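Local coordinates for protein 1,4-dihydroxy-6-naphtoate synthase (Archaeoglobus fulgidus, PDB 1ZBM) that probably converts cyclic dehypoxanthine futalosine into 1,4-dihydroxy-6-naphthoate, a carbon-carbon lyase step in the biosynthesis of menaquinone, at residues Ala63-Ala68 with Arg111-Asn116; Tyr89-Val94 with Leu167-Trp172; Arg105-Gly110 with Val129-Asp134. All coordinates share one frame; numbering follows the deposited sequence.

Contact 1: Ala63-Ala68 with Arg111-Asn116; sequences AISAHA and RYTTAN
S65 and H67 meet T113 and T114 where two helix starts come together, with CA atoms of H67 and T114 4.6 Å apart, and a weak backbone bond from A68 N to Y112 O adds to the join. T114 OG1 accepts from H67 N at 3.1 Å, a nearly straight bond (165°) to the first turn of helix 66-69; it also bonds to L183 O of strand 181-189. H67 answers with its ring: CG is anti to the backbone N (chi1 177°), and ND1 reaches T113 O at 3.0 Å. T113 O lies near the imidazole plane, yet ND1 sits well above the carbonyl plane of T113. CE1 of the same ring edge faces R111 O at 3.3 Å. On the other flank a water accepts from T114 N at 2.8 Å; its separation from S65 OG, 2.5 Å, is too short to be trusted in detail. A68 CB packs on Y112 CB. T113 OG1 caps helix 114-122 by accepting from N116 N. The arrangement fits the cleft of a periplasmic-binding-protein type 2 fold, where helix N-termini of two lobes converge; T114 and A115 are predicted substrate-binding residues.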
loop_
_atom_site.group_PDB
_atom_site.type_symbol
_atom_site.label_atom_id
_atom_site.label_comp_id
_atom_site.label_asym_id
_atom_site.label_seq_id
_atom_site.Cartn_x
_atom_site.Cartn_y
_atom_site.Cartn_z
ATOM N N ALA A 63 -1.299 -8.005 -4.029
ATOM C CA ALA A 63 -1.285 -6.915 -3.057
ATOM C C ALA A 63 -2.551 -6.147 -3.419
ATOM O O ALA A 63 -3.068 -6.297 -4.527
ATOM C CB ALA A 63 -0.056 -6.029 -3.254
ATOM N N ILE A 64 -3.053 -5.334 -2.503
ATOM C CA ILE A 64 -4.267 -4.573 -2.775
ATOM C C ILE A 64 -4.584 -3.618 -1.634
ATOM O O ILE A 64 -4.466 -3.976 -0.465
ATOM C CB ILE A 64 -5.477 -5.508 -2.973
ATOM C CG1 ILE A 64 -6.698 -4.699 -3.405
ATOM C CG2 ILE A 64 -5.804 -6.219 -1.669
ATOM C CD1 ILE A 64 -7.917 -5.541 -3.670
ATOM N N SER A 65 -5.005 -2.408 -1.987
ATOM C CA SER A 65 -5.354 -1.378 -1.013
ATOM C C SER A 65 -6.466 -1.849 -0.082
ATOM O O SER A 65 -7.362 -2.572 -0.509
ATOM C CB SER A 65 -5.812 -0.114 -1.746
ATOM O OG SER A 65 -4.772 0.428 -2.535
ATOM N N ALA A 66 -6.420 -1.448 1.186
ATOM C CA ALA A 66 -7.478 -1.864 2.105
ATOM C C ALA A 66 -8.823 -1.403 1.533
ATOM O O ALA A 66 -9.802 -2.147 1.555
ATOM C CB ALA A 66 -7.258 -1.267 3.500
ATOM N N HIS A 67 -8.863 -0.177 1.022
ATOM C CA HIS A 67 -10.073 0.375 0.422
ATOM C C HIS A 67 -10.672 -0.624 -0.581
ATOM O O HIS A 67 -11.790 -1.109 -0.405
ATOM C CB HIS A 67 -9.728 1.681 -0.294
ATOM C CG HIS A 67 -10.885 2.315 -1.007
ATOM N ND1 HIS A 67 -10.729 3.388 -1.857
ATOM C CD2 HIS A 67 -12.211 2.038 -0.993
ATOM C CE1 HIS A 67 -11.908 3.746 -2.337
ATOM N NE2 HIS A 67 -12.825 2.942 -1.829
ATOM N N ALA A 68 -9.906 -0.924 -1.624
ATOM C CA ALA A 68 -10.325 -1.844 -2.667
ATOM C C ALA A 68 -10.828 -3.173 -2.109
ATOM O O ALA A 68 -11.838 -3.707 -2.573
ATOM C CB ALA A 68 -9.177 -2.083 -3.632
ATOM N N ARG A 111 -8.368 5.791 -7.741
ATOM C CA ARG A 111 -9.670 5.835 -7.096
ATOM C C ARG A 111 -9.851 4.839 -5.960
ATOM O O ARG A 111 -10.457 5.158 -4.949
ATOM C CB ARG A 111 -10.780 5.590 -8.119
ATOM C CG ARG A 111 -12.142 5.695 -7.485
ATOM C CD ARG A 111 -13.216 5.111 -8.361
ATOM N NE ARG A 111 -13.375 5.877 -9.596
ATOM C CZ ARG A 111 -14.431 5.782 -10.397
ATOM N NH1 ARG A 111 -14.486 6.514 -11.502
ATOM N NH2 ARG A 111 -15.432 4.962 -10.086
ATOM N N TYR A 112 -9.328 3.632 -6.133
ATOM C CA TYR A 112 -9.493 2.594 -5.132
ATOM C C TYR A 112 -8.420 2.486 -4.048
ATOM O O TYR A 112 -8.427 1.537 -3.270
ATOM C CB TYR A 112 -9.665 1.248 -5.838
ATOM C CG TYR A 112 -10.946 1.163 -6.658
ATOM C CD1 TYR A 112 -12.197 1.150 -6.040
ATOM C CD2 TYR A 112 -10.909 1.133 -8.047
ATOM C CE1 TYR A 112 -13.382 1.111 -6.790
ATOM C CE2 TYR A 112 -12.082 1.098 -8.806
ATOM C CZ TYR A 112 -13.312 1.090 -8.176
ATOM O OH TYR A 112 -14.478 1.096 -8.913
ATOM N N THR A 113 -7.507 3.444 -3.969
ATOM C CA THR A 113 -6.486 3.357 -2.939
ATOM C C THR A 113 -7.054 3.783 -1.607
ATOM O O THR A 113 -8.015 4.552 -1.534
ATOM C CB THR A 113 -5.318 4.261 -3.220
ATOM O OG1 THR A 113 -5.733 5.623 -3.057
ATOM C CG2 THR A 113 -4.823 4.036 -4.631
ATOM N N THR A 114 -6.449 3.273 -0.547
ATOM C CA THR A 114 -6.874 3.611 0.797
ATOM C C THR A 114 -6.707 5.113 1.032
ATOM O O THR A 114 -7.531 5.745 1.697
ATOM C CB THR A 114 -6.055 2.817 1.811
ATOM O OG1 THR A 114 -6.334 1.423 1.635
ATOM C CG2 THR A 114 -6.418 3.222 3.231
ATOM N N ALA A 115 -5.651 5.683 0.465
ATOM C CA ALA A 115 -5.392 7.108 0.616
ATOM C C ALA A 115 -6.524 7.939 0.018
ATOM O O ALA A 115 -6.810 9.042 0.490
ATOM C CB ALA A 115 -4.067 7.483 -0.046
ATOM N N ASN A 116 -7.164 7.431 -1.029
ATOM C CA ASN A 116 -8.256 8.184 -1.621
ATOM C C ASN A 116 -9.462 8.144 -0.702
ATOM O O ASN A 116 -10.096 9.171 -0.448
ATOM C CB ASN A 116 -8.631 7.631 -2.987
ATOM C CG ASN A 116 -8.732 8.723 -4.023
ATOM O OD1 ASN A 116 -9.427 9.732 -3.815
ATOM N ND2 ASN A 116 -8.036 8.545 -5.141
HETATM O O HOH W 1 -3.907 2.106 -0.936
#

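Contact 2: Tyr89-Val94 with Leu167-Trp172; sequences YGPVVV and LDLWDW
V93 N donates to L167 O at 3.0 Å, nearly straight (167°), and the return bond from L167 N to V93 O is weak. Together they define V93 and L167 as an antiparallel hydrogen-bonded pair, followed by the non-hydrogen-bonded pair V92 and D168. Beyond the sheet P91 O takes over: it accepts a weak bond from L169 N and a bond from a water 2.9 Å away. That water accepts in turn from W170 N at 3.0 Å, so it ties the loop carbonyl to the helix start; its link to D168 OD1, at 2.5 Å, is too short to be relied on. D168 is the N-cap of helix 169-174. With its CG anti to the backbone N (chi1 -172°), OD1 accepts from D171 N at 3.2 Å, from above the carboxylate plane, and weakly from W170 N.

Packing extends from this polar centre. L169 CD1 presses on P91 CG at 3.4 Å, tighter than usual for two carbons, with the side chains crossing at about a right angle; L149 of strand 147-150 also touches L169. On the sheet face of V93 and L167, their CB atoms stand 3.9 Å apart, and L119 of helix 114-122 touches L167. On the face of V92 and D168, V92 CG1 lies beside the aspartate carboxylate carbon. At the loop end Y89 N sits over one face of the W170 indole, offset toward its rim and 3.7 Å from CG. Regular strand pairing thus gives way to a capped helix start, where the carboxylate's charge would be expected to favour the helix N-terminus and one water joins P91 O to W170 N.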
loop_
_atom_site.group_PDB
_atom_site.type_symbol
_atom_site.label_atom_id
_atom_site.label_comp_id
_atom_site.label_asym_id
_atom_site.label_seq_id
_atom_site.Cartn_x
_atom_site.Cartn_y
_atom_site.Cartn_z
ATOM N N TYR A 89 2.428 7.957 10.864
ATOM C CA TYR A 89 2.750 8.439 9.523
ATOM C C TYR A 89 1.878 7.734 8.491
ATOM O O TYR A 89 1.264 6.709 8.787
ATOM C CB TYR A 89 4.206 8.142 9.198
ATOM C CG TYR A 89 4.597 6.703 9.478
ATOM C CD1 TYR A 89 4.099 5.643 8.707
ATOM C CD2 TYR A 89 5.488 6.406 10.511
ATOM C CE1 TYR A 89 4.494 4.326 8.963
ATOM C CE2 TYR A 89 5.881 5.103 10.773
ATOM C CZ TYR A 89 5.391 4.072 10.001
ATOM O OH TYR A 89 5.813 2.796 10.263
ATOM N N GLY A 90 1.859 8.277 7.275
ATOM C CA GLY A 90 1.072 7.703 6.194
ATOM C C GLY A 90 0.951 8.645 5.001
ATOM O O GLY A 90 1.768 9.558 4.865
ATOM N N PRO A 91 -0.046 8.454 4.115
ATOM C CA PRO A 91 -0.198 9.339 2.955
ATOM C C PRO A 91 -0.502 10.780 3.330
ATOM O O PRO A 91 -0.982 11.066 4.425
ATOM C CB PRO A 91 -1.334 8.690 2.167
ATOM C CG PRO A 91 -2.136 7.998 3.233
ATOM C CD PRO A 91 -1.050 7.378 4.078
ATOM N N VAL A 92 -0.215 11.694 2.419
ATOM C CA VAL A 92 -0.476 13.093 2.689
ATOM C C VAL A 92 -0.855 13.814 1.415
ATOM O O VAL A 92 -0.692 13.289 0.318
ATOM C CB VAL A 92 0.769 13.775 3.287
ATOM C CG1 VAL A 92 1.099 13.183 4.658
ATOM C CG2 VAL A 92 1.949 13.599 2.341
ATOM N N VAL A 93 -1.386 15.016 1.571
ATOM C CA VAL A 93 -1.739 15.833 0.433
ATOM C C VAL A 93 -0.764 17.005 0.544
ATOM O O VAL A 93 -0.602 17.589 1.615
ATOM C CB VAL A 93 -3.205 16.297 0.520
ATOM C CG1 VAL A 93 -3.507 17.299 -0.582
ATOM C CG2 VAL A 93 -4.126 15.088 0.394
ATOM N N VAL A 94 -0.081 17.314 -0.551
ATOM C CA VAL A 94 0.897 18.388 -0.555
ATOM C C VAL A 94 0.526 19.484 -1.547
ATOM O O VAL A 94 -0.210 19.236 -2.508
ATOM C CB VAL A 94 2.290 17.859 -0.940
ATOM C CG1 VAL A 94 2.300 17.452 -2.415
ATOM C CG2 VAL A 94 3.329 18.916 -0.683
ATOM N N LEU A 167 -2.393 18.540 4.334
ATOM C CA LEU A 167 -3.302 17.590 4.988
ATOM C C LEU A 167 -2.494 16.344 5.313
ATOM O O LEU A 167 -1.994 15.659 4.415
ATOM C CB LEU A 167 -4.482 17.212 4.071
ATOM C CG LEU A 167 -5.689 16.454 4.660
ATOM C CD1 LEU A 167 -6.637 16.016 3.536
ATOM C CD2 LEU A 167 -5.239 15.235 5.437
ATOM N N ASP A 168 -2.355 16.060 6.601
ATOM C CA ASP A 168 -1.619 14.869 7.026
ATOM C C ASP A 168 -2.693 13.829 7.346
ATOM O O ASP A 168 -3.317 13.881 8.398
ATOM C CB ASP A 168 -0.767 15.175 8.271
ATOM C CG ASP A 168 0.160 14.039 8.637
ATOM O OD1 ASP A 168 -0.333 12.896 8.826
ATOM O OD2 ASP A 168 1.391 14.281 8.729
ATOM N N LEU A 169 -2.909 12.905 6.416
ATOM C CA LEU A 169 -3.922 11.879 6.565
ATOM C C LEU A 169 -3.811 11.079 7.855
ATOM O O LEU A 169 -4.820 10.602 8.381
ATOM C CB LEU A 169 -3.918 10.949 5.347
ATOM C CG LEU A 169 -4.406 11.629 4.071
ATOM C CD1 LEU A 169 -4.158 10.741 2.871
ATOM C CD2 LEU A 169 -5.887 11.950 4.202
ATOM N N TRP A 170 -2.603 10.926 8.380
ATOM C CA TRP A 170 -2.477 10.201 9.629
ATOM C C TRP A 170 -3.021 11.037 10.779
ATOM O O TRP A 170 -3.675 10.503 11.669
ATOM C CB TRP A 170 -1.030 9.806 9.939
ATOM C CG TRP A 170 -0.865 9.460 11.395
ATOM C CD1 TRP A 170 -0.443 10.296 12.387
ATOM C CD2 TRP A 170 -1.224 8.228 12.036
ATOM N NE1 TRP A 170 -0.522 9.669 13.600
ATOM C CE2 TRP A 170 -1.000 8.395 13.418
ATOM C CE3 TRP A 170 -1.723 6.998 11.576
ATOM C CZ2 TRP A 170 -1.248 7.376 14.354
ATOM C CZ3 TRP A 170 -1.972 5.984 12.509
ATOM C CH2 TRP A 170 -1.735 6.185 13.879
ATOM N N ASP A 171 -2.759 12.341 10.783
ATOM C CA ASP A 171 -3.282 13.155 11.876
ATOM C C ASP A 171 -4.793 13.118 11.836
ATOM O O ASP A 171 -5.461 13.087 12.873
ATOM C CB ASP A 171 -2.826 14.607 11.781
ATOM C CG ASP A 171 -1.346 14.749 11.926
ATOM O OD1 ASP A 171 -0.756 14.006 12.744
ATOM O OD2 ASP A 171 -0.770 15.612 11.228
ATOM N N TRP A 172 -5.338 13.123 10.626
ATOM C CA TRP A 172 -6.780 13.087 10.477
ATOM C C TRP A 172 -7.351 11.767 10.976
ATOM O O TRP A 172 -8.405 11.745 11.613
ATOM C CB TRP A 172 -7.184 13.267 9.022
ATOM C CG TRP A 172 -8.663 13.220 8.865
ATOM C CD1 TRP A 172 -9.528 14.262 8.978
ATOM C CD2 TRP A 172 -9.460 12.051 8.622
ATOM N NE1 TRP A 172 -10.819 13.817 8.820
ATOM C CE2 TRP A 172 -10.808 12.465 8.605
ATOM C CE3 TRP A 172 -9.162 10.692 8.427
ATOM C CZ2 TRP A 172 -11.866 11.571 8.388
ATOM C CZ3 TRP A 172 -10.213 9.802 8.212
ATOM C CH2 TRP A 172 -11.550 10.249 8.199
HETATM O O HOH W 2 0.129 11.156 7.089
#

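Contact 3: Arg105-Gly110 with Val129-Asp134; sequences RIAVPG and VEMPFD
I106 O accepts from V129 N at 2.8 Å and V129 O from V108 N at 3.2 Å, both nearly straight (171° and 168°), which sets strand 105-108 parallel to strand 127-130 as the two strands of a beta-alpha-beta unit crossing over through helix 114-122. The ladder ends with a weak bond from M131 N to V108 O, after which M131 O meets P109 CA at 3.2 Å in a CA-H...O contact.

Side chains follow the strand faces. On that of A107 and V129, A107 CB touches the selenium of selenomethionine M131 at 3.8 Å; the M131 side chain runs extended until a bend at chi3 (-55°), and I136 and A139 of helix 136-141 pack on it. On that of V108 and E130, V108 CG2 lies over the V129 carbonyl, while N116 and L119 of the connecting helix touch V108. At the strand start R105 lays one guanidinium face against V129 CG2, its NH1 bonded to E144 O. Further along, the F133 ring meets the predicted proton acceptor H152 edge-to-face, and F133 CB rests 4.0 Å from P109 CB.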
loop_
_atom_site.group_PDB
_atom_site.type_symbol
_atom_site.label_atom_id
_atom_site.label_comp_id
_atom_site.label_asym_id
_atom_site.label_seq_id
_atom_site.Cartn_x
_atom_site.Cartn_y
_atom_site.Cartn_z
ATOM N N ARG A 105 -8.802 21.258 -6.767
ATOM C CA ARG A 105 -8.585 20.134 -7.674
ATOM C C ARG A 105 -7.354 19.369 -7.204
ATOM O O ARG A 105 -6.240 19.876 -7.276
ATOM C CB ARG A 105 -8.411 20.645 -9.112
ATOM C CG ARG A 105 -9.702 21.223 -9.683
ATOM C CD ARG A 105 -9.517 21.895 -11.038
ATOM N NE ARG A 105 -8.961 20.992 -12.045
ATOM C CZ ARG A 105 -7.666 20.897 -12.327
ATOM N NH1 ARG A 105 -6.791 21.658 -11.679
ATOM N NH2 ARG A 105 -7.249 20.046 -13.254
ATOM N N ILE A 106 -7.558 18.149 -6.711
ATOM C CA ILE A 106 -6.449 17.345 -6.199
ATOM C C ILE A 106 -6.137 16.105 -7.021
ATOM O O ILE A 106 -7.016 15.260 -7.265
ATOM C CB ILE A 106 -6.712 16.877 -4.749
ATOM C CG1 ILE A 106 -7.218 18.049 -3.899
ATOM C CG2 ILE A 106 -5.438 16.302 -4.153
ATOM C CD1 ILE A 106 -7.641 17.651 -2.496
ATOM N N ALA A 107 -4.879 15.997 -7.442
ATOM C CA ALA A 107 -4.432 14.840 -8.215
ATOM C C ALA A 107 -4.380 13.636 -7.276
ATOM O O ALA A 107 -3.864 13.733 -6.169
ATOM C CB ALA A 107 -3.043 15.104 -8.816
ATOM N N VAL A 108 -4.933 12.516 -7.730
ATOM C CA VAL A 108 -4.973 11.277 -6.953
ATOM C C VAL A 108 -4.412 10.124 -7.779
ATOM O O VAL A 108 -4.739 9.982 -8.961
ATOM C CB VAL A 108 -6.413 10.919 -6.545
ATOM C CG1 VAL A 108 -6.927 11.922 -5.528
ATOM C CG2 VAL A 108 -7.301 10.904 -7.780
ATOM N N PRO A 109 -3.582 9.270 -7.159
ATOM C CA PRO A 109 -2.960 8.122 -7.825
ATOM C C PRO A 109 -3.923 7.020 -8.268
ATOM O O PRO A 109 -3.658 6.309 -9.233
ATOM C CB PRO A 109 -1.975 7.630 -6.780
ATOM C CG PRO A 109 -2.738 7.849 -5.519
ATOM C CD PRO A 109 -3.293 9.245 -5.714
ATOM N N GLY A 110 -5.029 6.871 -7.550
ATOM C CA GLY A 110 -5.979 5.834 -7.889
ATOM C C GLY A 110 -7.240 5.891 -7.051
ATOM O O GLY A 110 -7.207 6.016 -5.815
ATOM N N VAL A 129 -8.661 14.425 -9.374
ATOM C CA VAL A 129 -8.178 14.313 -10.744
ATOM C C VAL A 129 -7.393 13.023 -10.939
ATOM O O VAL A 129 -6.195 12.976 -10.666
ATOM C CB VAL A 129 -7.275 15.507 -11.107
ATOM C CG1 VAL A 129 -6.907 15.458 -12.588
ATOM C CG2 VAL A 129 -7.983 16.811 -10.779
ATOM N N GLU A 130 -8.085 11.982 -11.399
ATOM C CA GLU A 130 -7.476 10.677 -11.654
ATOM C C GLU A 130 -6.173 10.909 -12.412
ATOM O O GLU A 130 -6.150 11.653 -13.393
ATOM C CB GLU A 130 -8.416 9.818 -12.502
ATOM C CG GLU A 130 -8.007 8.356 -12.614
ATOM C CD GLU A 130 -8.468 7.524 -11.427
ATOM O OE1 GLU A 130 -8.167 6.304 -11.396
ATOM O OE2 GLU A 130 -9.136 8.091 -10.530
HETATM N N MSE A 131 -5.096 10.262 -11.971
HETATM C CA MSE A 131 -3.797 10.458 -12.598
HETATM C C MSE A 131 -2.758 9.463 -12.049
HETATM O O MSE A 131 -2.768 9.144 -10.864
HETATM C CB MSE A 131 -3.367 11.902 -12.307
HETATM C CG MSE A 131 -1.987 12.304 -12.764
HETATM SE SE MSE A 131 -1.518 14.100 -12.155
HETATM C CE MSE A 131 -3.036 15.071 -12.887
ATOM N N PRO A 132 -1.856 8.957 -12.910
ATOM C CA PRO A 132 -0.823 8.004 -12.470
ATOM C C PRO A 132 0.072 8.638 -11.399
ATOM O O PRO A 132 0.365 9.830 -11.467
ATOM C CB PRO A 132 -0.076 7.675 -13.769
ATOM C CG PRO A 132 -0.241 8.920 -14.583
ATOM C CD PRO A 132 -1.685 9.302 -14.333
ATOM N N PHE A 133 0.502 7.847 -10.419
ATOM C CA PHE A 133 1.316 8.380 -9.331
ATOM C C PHE A 133 2.568 9.118 -9.806
ATOM O O PHE A 133 2.918 10.173 -9.274
ATOM C CB PHE A 133 1.723 7.265 -8.348
ATOM C CG PHE A 133 3.008 6.572 -8.713
ATOM C CD1 PHE A 133 3.046 5.662 -9.762
ATOM C CD2 PHE A 133 4.195 6.882 -8.048
ATOM C CE1 PHE A 133 4.242 5.072 -10.149
ATOM C CE2 PHE A 133 5.402 6.298 -8.426
ATOM C CZ PHE A 133 5.423 5.391 -9.480
ATOM N N ASP A 134 3.226 8.560 -10.816
ATOM C CA ASP A 134 4.447 9.133 -11.362
ATOM C C ASP A 134 4.255 10.482 -12.064
ATOM O O ASP A 134 5.081 10.879 -12.888
ATOM C CB ASP A 134 5.093 8.138 -12.328
ATOM C CG ASP A 134 4.145 7.697 -13.415
ATOM O OD1 ASP A 134 3.637 8.566 -14.148
ATOM O OD2 ASP A 134 3.897 6.479 -13.538
#

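Contacts 2 and 3 belong to one mixed sheet: they place 164-168 and 127-130 at its two edges, and V93 CG1 touches I106 CG2 at 4.2 Å. Contact 1 joins this lobe to the strand 61-65 and helix 66-69 region of the other sheet, its centre about 13 Å from that of contact 3 and 15 Å from that of contact 2. A115 CB meets P91 CB at 3.7 Å, linking contacts 1 and 2, while N116 ND2 lies 2.7 Å from G110 O, a probable hydrogen bond linking contacts 1 and 3. All three approach the predicted active site: the side chains of F133, T113 and P91 lie about 4, 7 and 9 Å from that of H152.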